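PDB 3CM0: adenylate kinase from Thermus thermophilus, which probably catalyses the reversible transfer of the terminal phosphate of ATP to AMP, yielding two molecules of ADP, as adenylate kinases do. Local coordinates for residues L10-A15 with L111-P115; L28-L33 with A77-D83; D65-L69 with F85-Q91; A92-D96 with Y157-R161. One frame throughout, in Å; residues are numbered along the deposited sequence.

Contact 1. Residues L10-A15 with L111-P115; sequences LGPPGA and LVEVP
The opening of the P-loop (Walker A motif), just as it leaves strand 4-10, lies beside the end of the parallel neighbouring strand 104-113. Leu-111 pairs in register with Leu-10, CA to CA 4.8 Å. Its t,p rotamer brings CD1 to 3.9 Å from CB of Leu-10, which is m,t. Val-112 follows, its N donating a 3.1 Å hydrogen bond to O of Leu-10. Beyond this bond residues 12-15 form a type II turn, closed by Ala-15 N to Pro-12 O at 3.1 Å. Gly-14 takes the third position with phi 92°, which would jam any CB against the preceding carbonyl. Val-112 is a t rotamer pointing toward the loop, and Pro-12 CD rests 3.5 Å from Val-112 O. Glu-113 turns away to pair with Arg-166. Val-114 points inward again, so both valines pack against Ala-15 of the predicted ATP site, whose small methyl suits the close approach: its CB lies 3.9 Å from Val-112 CG1 and 4.1 Å from Val-114 CG2.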
loop_
_atom_site.group_PDB
_atom_site.type_symbol
_atom_site.label_atom_id
_atom_site.label_comp_id
_atom_site.label_asym_id
_atom_site.label_seq_id
_atom_site.Cartn_x
_atom_site.Cartn_y
_atom_site.Cartn_z
ATOM N N LEU A 10 3.070 -3.388 2.768
ATOM C CA LEU A 10 2.089 -4.458 2.554
ATOM C C LEU A 10 1.611 -4.958 3.955
ATOM O O LEU A 10 2.361 -4.960 4.936
ATOM C CB LEU A 10 2.702 -5.644 1.805
ATOM C CG LEU A 10 3.288 -5.382 0.400
ATOM C CD1 LEU A 10 3.908 -6.669 -0.101
ATOM C CD2 LEU A 10 2.202 -4.882 -0.565
ATOM N N GLY A 11 0.364 -5.344 4.049
ATOM C CA GLY A 11 -0.117 -5.840 5.335
ATOM C C GLY A 11 -1.607 -6.033 5.280
ATOM O O GLY A 11 -2.285 -5.396 4.484
ATOM N N PRO A 12 -2.147 -6.931 6.105
ATOM C CA PRO A 12 -3.591 -7.200 6.140
ATOM C C PRO A 12 -4.362 -6.106 6.868
ATOM O O PRO A 12 -3.800 -5.300 7.593
ATOM C CB PRO A 12 -3.678 -8.514 6.921
ATOM C CG PRO A 12 -2.528 -8.317 7.967
ATOM C CD PRO A 12 -1.411 -7.773 7.073
ATOM N N PRO A 13 -5.681 -6.075 6.673
ATOM C CA PRO A 13 -6.547 -5.102 7.324
ATOM C C PRO A 13 -6.344 -5.372 8.812
ATOM O O PRO A 13 -6.214 -6.543 9.223
ATOM C CB PRO A 13 -7.936 -5.537 6.886
ATOM C CG PRO A 13 -7.711 -6.118 5.550
ATOM C CD PRO A 13 -6.415 -6.888 5.695
ATOM N N GLY A 14 -6.291 -4.311 9.609
ATOM C CA GLY A 14 -6.136 -4.489 11.043
ATOM C C GLY A 14 -4.699 -4.484 11.535
ATOM O O GLY A 14 -4.452 -4.515 12.745
ATOM N N ALA A 15 -3.743 -4.458 10.618
ATOM C CA ALA A 15 -2.331 -4.431 11.023
ATOM C C ALA A 15 -1.837 -2.995 11.215
ATOM O O ALA A 15 -0.741 -2.777 11.731
ATOM C CB ALA A 15 -1.458 -5.176 9.971
ATOM N N LEU A 111 6.473 -5.680 5.314
ATOM C CA LEU A 111 5.330 -6.586 5.436
ATOM C C LEU A 111 5.030 -6.672 6.926
ATOM O O LEU A 111 5.800 -7.286 7.679
ATOM C CB LEU A 111 5.668 -7.995 4.910
ATOM C CG LEU A 111 4.500 -9.007 5.064
ATOM C CD1 LEU A 111 3.336 -8.649 4.132
ATOM C CD2 LEU A 111 5.031 -10.419 4.651
ATOM N N VAL A 112 3.940 -6.031 7.345
ATOM C CA VAL A 112 3.567 -6.030 8.759
ATOM C C VAL A 112 2.826 -7.319 9.067
ATOM O O VAL A 112 1.782 -7.601 8.486
ATOM C CB VAL A 112 2.679 -4.814 9.089
ATOM C CG1 VAL A 112 2.390 -4.765 10.611
ATOM C CG2 VAL A 112 3.398 -3.520 8.632
ATOM N N GLU A 113 3.364 -8.079 10.033
ATOM C CA GLU A 113 2.812 -9.396 10.370
ATOM C C GLU A 113 2.219 -9.402 11.767
ATOM O O GLU A 113 2.856 -8.938 12.714
ATOM C CB GLU A 113 3.940 -10.434 10.300
ATOM C CG GLU A 113 4.620 -10.488 8.930
ATOM C CD GLU A 113 5.702 -11.570 8.849
ATOM O OE1 GLU A 113 6.361 -11.850 9.882
ATOM O OE2 GLU A 113 5.916 -12.104 7.750
ATOM N N VAL A 114 1.021 -9.952 11.872
ATOM C CA VAL A 114 0.297 -9.982 13.160
ATOM C C VAL A 114 -0.417 -11.317 13.244
ATOM O O VAL A 114 -0.936 -11.791 12.255
ATOM C CB VAL A 114 -0.754 -8.841 13.215
ATOM C CG1 VAL A 114 -1.511 -8.872 14.544
ATOM C CG2 VAL A 114 -0.044 -7.474 13.056
ATOM N N PRO A 115 -0.440 -11.944 14.439
ATOM C CA PRO A 115 -1.125 -13.237 14.580
ATOM C C PRO A 115 -2.589 -13.038 14.186
ATOM O O PRO A 115 -3.204 -12.045 14.577
ATOM C CB PRO A 115 -0.965 -13.550 16.069
ATOM C CG PRO A 115 0.281 -12.921 16.425
ATOM C CD PRO A 115 0.274 -11.582 15.669
#

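Contact 2. Residues L28-L33 with A77-D83; sequences LGFKKL and AERVIFD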
loop_
_atom_site.group_PDB
_atom_site.type_symbol
_atom_site.label_atom_id
_atom_site.label_comp_id
_atom_site.label_asym_id
_atom_site.label_seq_id
_atom_site.Cartn_x
_atom_site.Cartn_y
_atom_site.Cartn_z
ATOM N N LEU A 28 9.901 11.605 7.781
ATOM C CA LEU A 28 11.116 11.665 6.978
ATOM C C LEU A 28 11.030 12.387 5.628
ATOM O O LEU A 28 12.018 12.419 4.877
ATOM C CB LEU A 28 11.672 10.250 6.770
ATOM C CG LEU A 28 12.042 9.492 8.043
ATOM C CD1 LEU A 28 12.789 8.247 7.643
ATOM C CD2 LEU A 28 12.912 10.338 8.965
ATOM N N GLY A 29 9.876 12.948 5.333
ATOM C CA GLY A 29 9.700 13.687 4.095
ATOM C C GLY A 29 9.422 12.857 2.850
ATOM O O GLY A 29 9.888 13.194 1.766
ATOM N N PHE A 30 8.700 11.749 3.003
ATOM C CA PHE A 30 8.349 10.924 1.837
ATOM C C PHE A 30 6.960 11.364 1.413
ATOM O O PHE A 30 6.124 11.685 2.264
ATOM C CB PHE A 30 8.251 9.420 2.196
ATOM C CG PHE A 30 9.567 8.734 2.362
ATOM C CD1 PHE A 30 10.043 7.865 1.371
ATOM C CD2 PHE A 30 10.350 8.947 3.495
ATOM C CE1 PHE A 30 11.267 7.209 1.506
ATOM C CE2 PHE A 30 11.585 8.300 3.650
ATOM C CZ PHE A 30 12.050 7.427 2.645
ATOM N N LYS A 31 6.709 11.380 0.106
ATOM C CA LYS A 31 5.384 11.680 -0.392
ATOM C C LYS A 31 4.643 10.337 -0.481
ATOM O O LYS A 31 5.081 9.415 -1.217
ATOM C CB LYS A 31 5.448 12.319 -1.785
ATOM C CG LYS A 31 4.070 12.644 -2.338
ATOM C CD LYS A 31 4.114 13.675 -3.470
ATOM C CE LYS A 31 4.878 13.182 -4.674
ATOM N NZ LYS A 31 4.796 14.150 -5.808
ATOM N N LYS A 32 3.544 10.220 0.269
ATOM C CA LYS A 32 2.726 9.011 0.275
ATOM C C LYS A 32 1.748 9.099 -0.886
ATOM O O LYS A 32 0.849 9.932 -0.911
ATOM C CB LYS A 32 1.971 8.896 1.609
ATOM C CG LYS A 32 1.140 7.641 1.801
ATOM C CD LYS A 32 0.692 7.566 3.271
ATOM C CE LYS A 32 -0.140 6.337 3.623
ATOM N NZ LYS A 32 -1.507 6.333 3.032
ATOM N N LEU A 33 1.925 8.227 -1.863
ATOM C CA LEU A 33 1.085 8.252 -3.032
ATOM C C LEU A 33 -0.194 7.429 -2.921
ATOM O O LEU A 33 -0.235 6.379 -2.284
ATOM C CB LEU A 33 1.879 7.763 -4.244
ATOM C CG LEU A 33 3.224 8.429 -4.512
ATOM C CD1 LEU A 33 3.745 7.948 -5.853
ATOM C CD2 LEU A 33 3.076 9.941 -4.489
ATOM N N ALA A 77 8.968 11.616 -6.808
ATOM C CA ALA A 77 9.741 12.610 -6.102
ATOM C C ALA A 77 10.940 11.874 -5.534
ATOM O O ALA A 77 11.041 10.652 -5.631
ATOM C CB ALA A 77 8.919 13.203 -4.998
ATOM N N GLU A 78 11.847 12.636 -4.950
ATOM C CA GLU A 78 13.058 12.091 -4.388
ATOM C C GLU A 78 12.708 11.003 -3.375
ATOM O O GLU A 78 13.428 10.016 -3.260
ATOM C CB GLU A 78 13.862 13.181 -3.680
ATOM C CG GLU A 78 14.241 14.372 -4.548
ATOM C CD GLU A 78 14.667 15.574 -3.717
ATOM O OE1 GLU A 78 15.758 15.530 -3.105
ATOM O OE2 GLU A 78 13.895 16.560 -3.670
ATOM N N ARG A 79 11.598 11.175 -2.662
ATOM C CA ARG A 79 11.233 10.177 -1.620
ATOM C C ARG A 79 9.746 9.878 -1.687
ATOM O O ARG A 79 8.914 10.762 -1.458
ATOM C CB ARG A 79 11.573 10.723 -0.233
ATOM C CG ARG A 79 13.012 11.115 -0.071
ATOM C CD ARG A 79 13.222 11.592 1.370
ATOM N NE ARG A 79 14.595 12.035 1.597
ATOM C CZ ARG A 79 14.938 12.932 2.516
ATOM N NH1 ARG A 79 14.007 13.478 3.292
ATOM N NH2 ARG A 79 16.204 13.300 2.652
ATOM N N VAL A 80 9.419 8.607 -1.969
ATOM C CA VAL A 80 8.036 8.222 -2.138
ATOM C C VAL A 80 7.702 6.939 -1.362
ATOM O O VAL A 80 8.563 6.043 -1.250
ATOM C CB VAL A 80 7.759 7.956 -3.660
ATOM C CG1 VAL A 80 8.713 6.836 -4.173
ATOM C CG2 VAL A 80 6.319 7.576 -3.895
ATOM N N ILE A 81 6.455 6.888 -0.899
ATOM C CA ILE A 81 5.870 5.735 -0.182
ATOM C C ILE A 81 4.625 5.265 -0.915
ATOM O O ILE A 81 3.792 6.060 -1.388
ATOM C CB ILE A 81 5.542 6.111 1.298
ATOM C CG1 ILE A 81 6.863 6.158 2.088
ATOM C CG2 ILE A 81 4.570 5.140 1.898
ATOM C CD1 ILE A 81 6.682 6.561 3.584
ATOM N N PHE A 82 4.537 3.936 -1.064
ATOM C CA PHE A 82 3.408 3.295 -1.681
ATOM C C PHE A 82 2.698 2.521 -0.586
ATOM O O PHE A 82 3.337 1.780 0.133
ATOM C CB PHE A 82 3.889 2.326 -2.767
ATOM C CG PHE A 82 4.514 3.052 -3.953
ATOM C CD1 PHE A 82 3.702 3.547 -4.968
ATOM C CD2 PHE A 82 5.893 3.229 -4.025
ATOM C CE1 PHE A 82 4.260 4.212 -6.056
ATOM C CE2 PHE A 82 6.472 3.904 -5.122
ATOM C CZ PHE A 82 5.644 4.385 -6.135
ATOM N N ASP A 83 1.387 2.698 -0.487
ATOM C CA ASP A 83 0.584 2.021 0.528
ATOM C C ASP A 83 -0.712 1.707 -0.238
ATOM O O ASP A 83 -1.475 2.603 -0.564
ATOM C CB ASP A 83 0.359 3.016 1.680
ATOM C CG ASP A 83 -0.630 2.527 2.703
ATOM O OD1 ASP A 83 -0.674 1.305 2.949
ATOM O OD2 ASP A 83 -1.349 3.382 3.263
HETATM O O HOH W 1 -1.502 5.696 -0.029
HETATM O O HOH W 2 0.191 3.843 -2.875
#
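Three straight backbone hydrogen bonds stitch these parallel strands: Lys-31 N to Arg-79 O (2.8 Å), Ile-81 N to Lys-31 O (2.9 Å) and Leu-33 N to Ile-81 O (2.9 Å). Gly-29, with positive phi, ends the preceding helix and turns the chain into the strand. Phe-30, chi1 -76°, offers one ring face to the CB of Arg-79, a CH-pi contact 3.9 Å from the centroid, while its own CB meets Ile-81 CD1 at 3.5 Å. Arg-79 extends its t,t outer chain back to Leu-28, where NH1 makes a weak 2.8 Å bond to O. On the face carrying Val-80 and Phe-82, the m,t rotamer of Leu-33 brings CD1 to 3.3 Å from Val-80 CG2 and 3.8 Å from Phe-82 CE1; branched and aromatic groups suit these three buried positions. Lys-32 lies on the face of Ile-81. Fully extended until chi4 turns to m, it reaches a 3.0 Å salt bridge from NZ to Asp-83 OD2. Two waters bridge Leu-33 O to the Asp-83 backbone. Asp-83, whose OD1 pairs with P-loop Lys-17, opens the DGFPR signature of adenylate kinases; the strand pair, with 31-33 outermost, forms one side of the 2-3-1-4-5 parallel sheet of a P-loop nucleoside monophosphate kinase.

Contact 3. Residues D65-L69 with F85-Q91; sequences DDLIL and FPRTLAQ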
loop_
_atom_site.group_PDB
_atom_site.type_symbol
_atom_site.label_atom_id
_atom_site.label_comp_id
_atom_site.label_asym_id
_atom_site.label_seq_id
_atom_site.Cartn_x
_atom_site.Cartn_y
_atom_site.Cartn_z
ATOM N N ASP A 65 -3.420 -0.143 -16.347
ATOM C CA ASP A 65 -2.171 -0.040 -15.636
ATOM C C ASP A 65 -1.267 1.007 -16.268
ATOM O O ASP A 65 -0.531 1.680 -15.565
ATOM C CB ASP A 65 -1.417 -1.382 -15.628
ATOM C CG ASP A 65 -1.977 -2.365 -14.618
ATOM O OD1 ASP A 65 -2.788 -1.956 -13.774
ATOM O OD2 ASP A 65 -1.588 -3.554 -14.665
ATOM N N ASP A 66 -1.317 1.176 -17.584
ATOM C CA ASP A 66 -0.384 2.148 -18.150
ATOM C C ASP A 66 -0.649 3.569 -17.690
ATOM O O ASP A 66 0.278 4.384 -17.546
ATOM C CB ASP A 66 -0.350 2.032 -19.671
ATOM C CG ASP A 66 -1.673 2.350 -20.318
ATOM O OD1 ASP A 66 -2.712 2.352 -19.621
ATOM O OD2 ASP A 66 -1.666 2.590 -21.547
ATOM N N LEU A 67 -1.907 3.874 -17.420
ATOM C CA LEU A 67 -2.254 5.207 -16.952
ATOM C C LEU A 67 -1.864 5.358 -15.480
ATOM O O LEU A 67 -1.382 6.397 -15.051
ATOM C CB LEU A 67 -3.756 5.426 -17.155
ATOM C CG LEU A 67 -4.233 6.818 -16.763
ATOM C CD1 LEU A 67 -3.413 7.843 -17.521
ATOM C CD2 LEU A 67 -5.710 6.961 -17.081
ATOM N N ILE A 68 -2.070 4.313 -14.685
ATOM C CA ILE A 68 -1.691 4.369 -13.278
ATOM C C ILE A 68 -0.161 4.580 -13.161
ATOM O O ILE A 68 0.303 5.377 -12.363
ATOM C CB ILE A 68 -2.062 3.029 -12.578
ATOM C CG1 ILE A 68 -3.590 2.864 -12.581
ATOM C CG2 ILE A 68 -1.489 2.995 -11.166
ATOM C CD1 ILE A 68 -4.055 1.557 -11.993
ATOM N N LEU A 69 0.612 3.820 -13.928
ATOM C CA LEU A 69 2.062 3.977 -13.878
ATOM C C LEU A 69 2.477 5.364 -14.408
ATOM O O LEU A 69 3.430 5.931 -13.922
ATOM C CB LEU A 69 2.756 2.866 -14.675
ATOM C CG LEU A 69 3.027 1.544 -13.902
ATOM C CD1 LEU A 69 4.119 1.781 -12.916
ATOM C CD2 LEU A 69 1.759 1.045 -13.192
ATOM N N PHE A 85 -0.457 -0.139 -3.118
ATOM C CA PHE A 85 0.070 -0.373 -4.464
ATOM C C PHE A 85 1.512 -0.903 -4.333
ATOM O O PHE A 85 2.267 -0.435 -3.490
ATOM C CB PHE A 85 0.059 0.925 -5.297
ATOM C CG PHE A 85 0.384 0.720 -6.741
ATOM C CD1 PHE A 85 1.693 0.786 -7.182
ATOM C CD2 PHE A 85 -0.623 0.433 -7.662
ATOM C CE1 PHE A 85 2.013 0.563 -8.523
ATOM C CE2 PHE A 85 -0.313 0.208 -9.001
ATOM C CZ PHE A 85 1.005 0.275 -9.429
ATOM N N PRO A 86 1.916 -1.899 -5.163
ATOM C CA PRO A 86 1.116 -2.557 -6.202
ATOM C C PRO A 86 0.089 -3.521 -5.629
ATOM O O PRO A 86 0.200 -3.950 -4.482
ATOM C CB PRO A 86 2.162 -3.300 -7.057
ATOM C CG PRO A 86 3.182 -3.722 -6.057
ATOM C CD PRO A 86 3.285 -2.443 -5.119
ATOM N N ARG A 87 -0.920 -3.825 -6.444
ATOM C CA ARG A 87 -1.961 -4.765 -6.053
ATOM C C ARG A 87 -1.771 -6.066 -6.828
ATOM O O ARG A 87 -2.199 -7.114 -6.388
ATOM C CB ARG A 87 -3.356 -4.194 -6.357
ATOM C CG ARG A 87 -3.757 -3.010 -5.482
ATOM C CD ARG A 87 -5.121 -2.455 -5.912
ATOM N NE ARG A 87 -5.098 -1.742 -7.198
ATOM C CZ ARG A 87 -4.663 -0.492 -7.370
ATOM N NH1 ARG A 87 -4.202 0.217 -6.349
ATOM N NH2 ARG A 87 -4.704 0.063 -8.574
ATOM N N THR A 88 -1.131 -5.994 -7.986
ATOM C CA THR A 88 -0.924 -7.185 -8.802
ATOM C C THR A 88 0.529 -7.365 -9.172
ATOM O O THR A 88 1.321 -6.438 -9.126
ATOM C CB THR A 88 -1.685 -7.101 -10.122
ATOM O OG1 THR A 88 -1.071 -6.087 -10.945
ATOM C CG2 THR A 88 -3.158 -6.719 -9.885
ATOM N N LEU A 89 0.880 -8.571 -9.584
ATOM C CA LEU A 89 2.244 -8.830 -10.009
ATOM C C LEU A 89 2.612 -7.999 -11.235
ATOM O O LEU A 89 3.725 -7.536 -11.362
ATOM C CB LEU A 89 2.371 -10.338 -10.316
ATOM C CG LEU A 89 3.731 -11.007 -10.253
ATOM C CD1 LEU A 89 4.416 -10.672 -8.932
ATOM C CD2 LEU A 89 3.535 -12.569 -10.394
ATOM N N ALA A 90 1.674 -7.783 -12.142
ATOM C CA ALA A 90 1.962 -6.977 -13.340
ATOM C C ALA A 90 2.335 -5.553 -12.902
ATOM O O ALA A 90 3.267 -4.928 -13.446
ATOM C CB ALA A 90 0.746 -6.925 -14.274
ATOM N N GLN A 91 1.627 -5.053 -11.902
ATOM C CA GLN A 91 1.927 -3.702 -11.406
ATOM C C GLN A 91 3.275 -3.696 -10.677
ATOM O O GLN A 91 4.049 -2.726 -10.759
ATOM C CB GLN A 91 0.793 -3.240 -10.469
ATOM C CG GLN A 91 -0.486 -2.862 -11.190
ATOM C CD GLN A 91 -1.686 -2.789 -10.238
ATOM O OE1 GLN A 91 -1.536 -3.016 -9.052
ATOM N NE2 GLN A 91 -2.865 -2.475 -10.765
HETATM O O HOH W 3 -2.704 -5.399 -13.205
#
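This contact belongs to the AMP-binding side of the enzyme: Phe-85, Arg-87 and Gln-91 meet the first turn of helix 65-75, just after the NMP region. All three, with Pro-86, are predicted to bind AMP; they come from the adenylate kinase signature DGFPR and, four residues beyond it, Gln-91. The peptide before Pro-86 is cis, and Phe-85 points toward that helix. There Leu-69 CD2 approaches the ring edge at Phe-85 CZ (3.9 Å) and Ile-68 CG2 lies 3.7 Å from Phe-85 CE2, apolar side chains well matched to an aromatic ring. Ile-68 also touches Arg-87, CD1 to NH2 3.8 Å, while the guanidinium uses NH1 to bond Gly-84 O. Thr-88 is the N-cap of helix 89-101 and forms a capping box with Gln-91: Gln-91 N donates to Thr-88 OG1 (3.0 Å) and Thr-88 N to Gln-91 OE1 (3.2 Å). The same OE1 accepts from Arg-87 N at 2.8 Å. Across the gap, Gln-91 NE2 donates to Asp-65 OD1 (3.1 Å, nearly linear), and water 3 joins Asp-65 OD2 (2.6 Å) to Thr-88 OG1 (2.9 Å). With two N-H donors before its oxygen and a carboxylate before its nitrogen, the amide of Gln-91 can be oriented in one sense only, for which glutamine, donor and acceptor at once, is apt.

Contact 4. Residues A92-D96 with Y157-R161; sequences AEALD and YYEAR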
loop_
_atom_site.group_PDB
_atom_site.type_symbol
_atom_site.label_atom_id
_atom_site.label_comp_id
_atom_site.label_asym_id
_atom_site.label_seq_id
_atom_site.Cartn_x
_atom_site.Cartn_y
_atom_site.Cartn_z
ATOM N N ALA A 92 3.584 -4.779 -9.963
ATOM C CA ALA A 92 4.865 -4.834 -9.246
ATOM C C ALA A 92 5.991 -4.798 -10.252
ATOM O O ALA A 92 6.996 -4.109 -10.065
ATOM C CB ALA A 92 4.978 -6.122 -8.386
ATOM N N GLU A 93 5.860 -5.586 -11.318
ATOM C CA GLU A 93 6.899 -5.596 -12.332
ATOM C C GLU A 93 7.067 -4.222 -13.024
ATOM O O GLU A 93 8.184 -3.715 -13.185
ATOM C CB GLU A 93 6.555 -6.678 -13.351
ATOM C CG GLU A 93 6.740 -8.080 -12.719
ATOM C CD GLU A 93 6.406 -9.212 -13.692
ATOM O OE1 GLU A 93 6.230 -8.896 -14.887
ATOM O OE2 GLU A 93 6.341 -10.402 -13.267
ATOM N N ALA A 94 5.948 -3.626 -13.399
ATOM C CA ALA A 94 5.970 -2.317 -14.059
ATOM C C ALA A 94 6.572 -1.268 -13.129
ATOM O O ALA A 94 7.336 -0.407 -13.558
ATOM C CB ALA A 94 4.563 -1.927 -14.461
ATOM N N LEU A 95 6.239 -1.335 -11.837
ATOM C CA LEU A 95 6.791 -0.359 -10.904
ATOM C C LEU A 95 8.280 -0.530 -10.774
ATOM O O LEU A 95 9.026 0.448 -10.681
ATOM C CB LEU A 95 6.110 -0.494 -9.525
ATOM C CG LEU A 95 6.642 0.398 -8.402
ATOM C CD1 LEU A 95 6.449 1.895 -8.860
ATOM C CD2 LEU A 95 5.883 0.157 -7.072
ATOM N N ASP A 96 8.771 -1.772 -10.766
ATOM C CA ASP A 96 10.213 -1.953 -10.644
ATOM C C ASP A 96 10.939 -1.344 -11.844
ATOM O O ASP A 96 12.032 -0.770 -11.705
ATOM C CB ASP A 96 10.573 -3.437 -10.546
ATOM C CG ASP A 96 10.658 -3.940 -9.088
ATOM O OD1 ASP A 96 10.443 -3.164 -8.117
ATOM O OD2 ASP A 96 10.942 -5.146 -8.932
ATOM N N TYR A 157 7.532 -12.337 -4.937
ATOM C CA TYR A 157 8.239 -11.472 -5.887
ATOM C C TYR A 157 9.317 -10.646 -5.183
ATOM O O TYR A 157 10.481 -10.561 -5.618
ATOM C CB TYR A 157 7.234 -10.526 -6.528
ATOM C CG TYR A 157 7.854 -9.588 -7.517
ATOM C CD1 TYR A 157 8.091 -9.988 -8.833
ATOM C CD2 TYR A 157 8.203 -8.288 -7.149
ATOM C CE1 TYR A 157 8.656 -9.106 -9.769
ATOM C CE2 TYR A 157 8.787 -7.402 -8.083
ATOM C CZ TYR A 157 9.000 -7.821 -9.383
ATOM O OH TYR A 157 9.534 -6.939 -10.294
ATOM N N TYR A 158 8.949 -10.039 -4.054
ATOM C CA TYR A 158 9.926 -9.218 -3.355
ATOM C C TYR A 158 10.933 -10.013 -2.536
ATOM O O TYR A 158 12.082 -9.603 -2.424
ATOM C CB TYR A 158 9.198 -8.185 -2.471
ATOM C CG TYR A 158 8.464 -7.176 -3.324
ATOM C CD1 TYR A 158 9.184 -6.360 -4.232
ATOM C CD2 TYR A 158 7.081 -7.008 -3.226
ATOM C CE1 TYR A 158 8.511 -5.394 -5.001
ATOM C CE2 TYR A 158 6.421 -6.051 -3.988
ATOM C CZ TYR A 158 7.129 -5.249 -4.860
ATOM O OH TYR A 158 6.471 -4.274 -5.605
ATOM N N GLU A 159 10.511 -11.133 -1.948
ATOM C CA GLU A 159 11.452 -11.963 -1.195
ATOM C C GLU A 159 12.572 -12.504 -2.133
ATOM O O GLU A 159 13.753 -12.560 -1.755
ATOM C CB GLU A 159 10.689 -13.124 -0.520
ATOM C CG GLU A 159 11.570 -13.965 0.415
ATOM C CD GLU A 159 10.761 -14.964 1.223
ATOM O OE1 GLU A 159 9.866 -14.536 1.984
ATOM O OE2 GLU A 159 11.023 -16.179 1.096
ATOM N N ALA A 160 12.206 -12.840 -3.369
ATOM C CA ALA A 160 13.199 -13.370 -4.329
ATOM C C ALA A 160 14.270 -12.319 -4.637
ATOM O O ALA A 160 15.391 -12.635 -5.028
ATOM C CB ALA A 160 12.503 -13.795 -5.601
ATOM N N ARG A 161 13.912 -11.052 -4.466
ATOM C CA ARG A 161 14.838 -9.966 -4.742
ATOM C C ARG A 161 15.554 -9.433 -3.526
ATOM O O ARG A 161 16.299 -8.453 -3.619
ATOM C CB ARG A 161 14.079 -8.830 -5.445
ATOM C CG ARG A 161 13.693 -9.195 -6.846
ATOM C CD ARG A 161 12.504 -8.420 -7.412
ATOM N NE ARG A 161 12.313 -8.783 -8.826
ATOM C CZ ARG A 161 11.757 -9.910 -9.271
ATOM N NH1 ARG A 161 11.278 -10.838 -8.434
ATOM N NH2 ARG A 161 11.743 -10.150 -10.571
HETATM O O HOH W 4 7.845 -3.097 -7.560
#
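Ala-92 points its methyl toward helix 137-160, where two consecutive tyrosines receive it. CB sits over one face of the Tyr-157 ring, 4.0 Å from CE2, and 3.7 Å from the OH of Tyr-158; the small methyl of alanine suits this close approach to both rings. The carbonyl O of Ala-92 accepts the helical bond from Asp-96 N (3.0 Å) and also a bond from water 4 at 2.8 Å. Glu-93, partly exposed, sets its aliphatic CG 3.7 Å from Tyr-157 CE1. Leu-95 faces inward, toward the central parallel sheet, and touches Ile-8 of strand 4-10, as Tyr-158 does. Helix 89-101, the connection of a beta-alpha-beta crossover from strand 79-83 to strand 104-113, thus shares a face of the sheet with the end of helix 137-160. Tyr-158 also rests on Pro-86 of the predicted AMP site. Asp-96 carries most of the polar chemistry. Its chi1 of -92° lies off the usual wells, and OD2 accepts a 2.7 Å hydrogen bond from Tyr-157 OH. OD1 accepts one from water 4, also 2.7 Å, and that water in turn accepts from Tyr-158 OH at 2.7 Å. Arg-161 adds a long ion pair, NE to Asp-96 OD2 3.9 Å, with no N-H directed at the oxygen; its NH1 instead donates to Tyr-157 O at 2.9 Å.

In the fold
From the N terminus, strand 4-10 runs into the P-loop, where contact 1 opens; it closes at the end of strand 104-113, after 95 intervening residues. Contacts 2 and 3 nest inside that loop. Contact 2 opens at strand 31-33 and spans the NMP region, and before it closes at strand 79-83, contact 3 opens on helix 65-75, so the two cross. Contact 3 joins that helix to the DGFPR loop and the start of helix 89-101. Contact 4 ties helix 89-101 to helix 137-160, closing beyond contact 1 and so crossing it. Contacts 1 and 2 join strands of one sheet; Phe-82 of contact 2 packs on Leu-95 of contact 4.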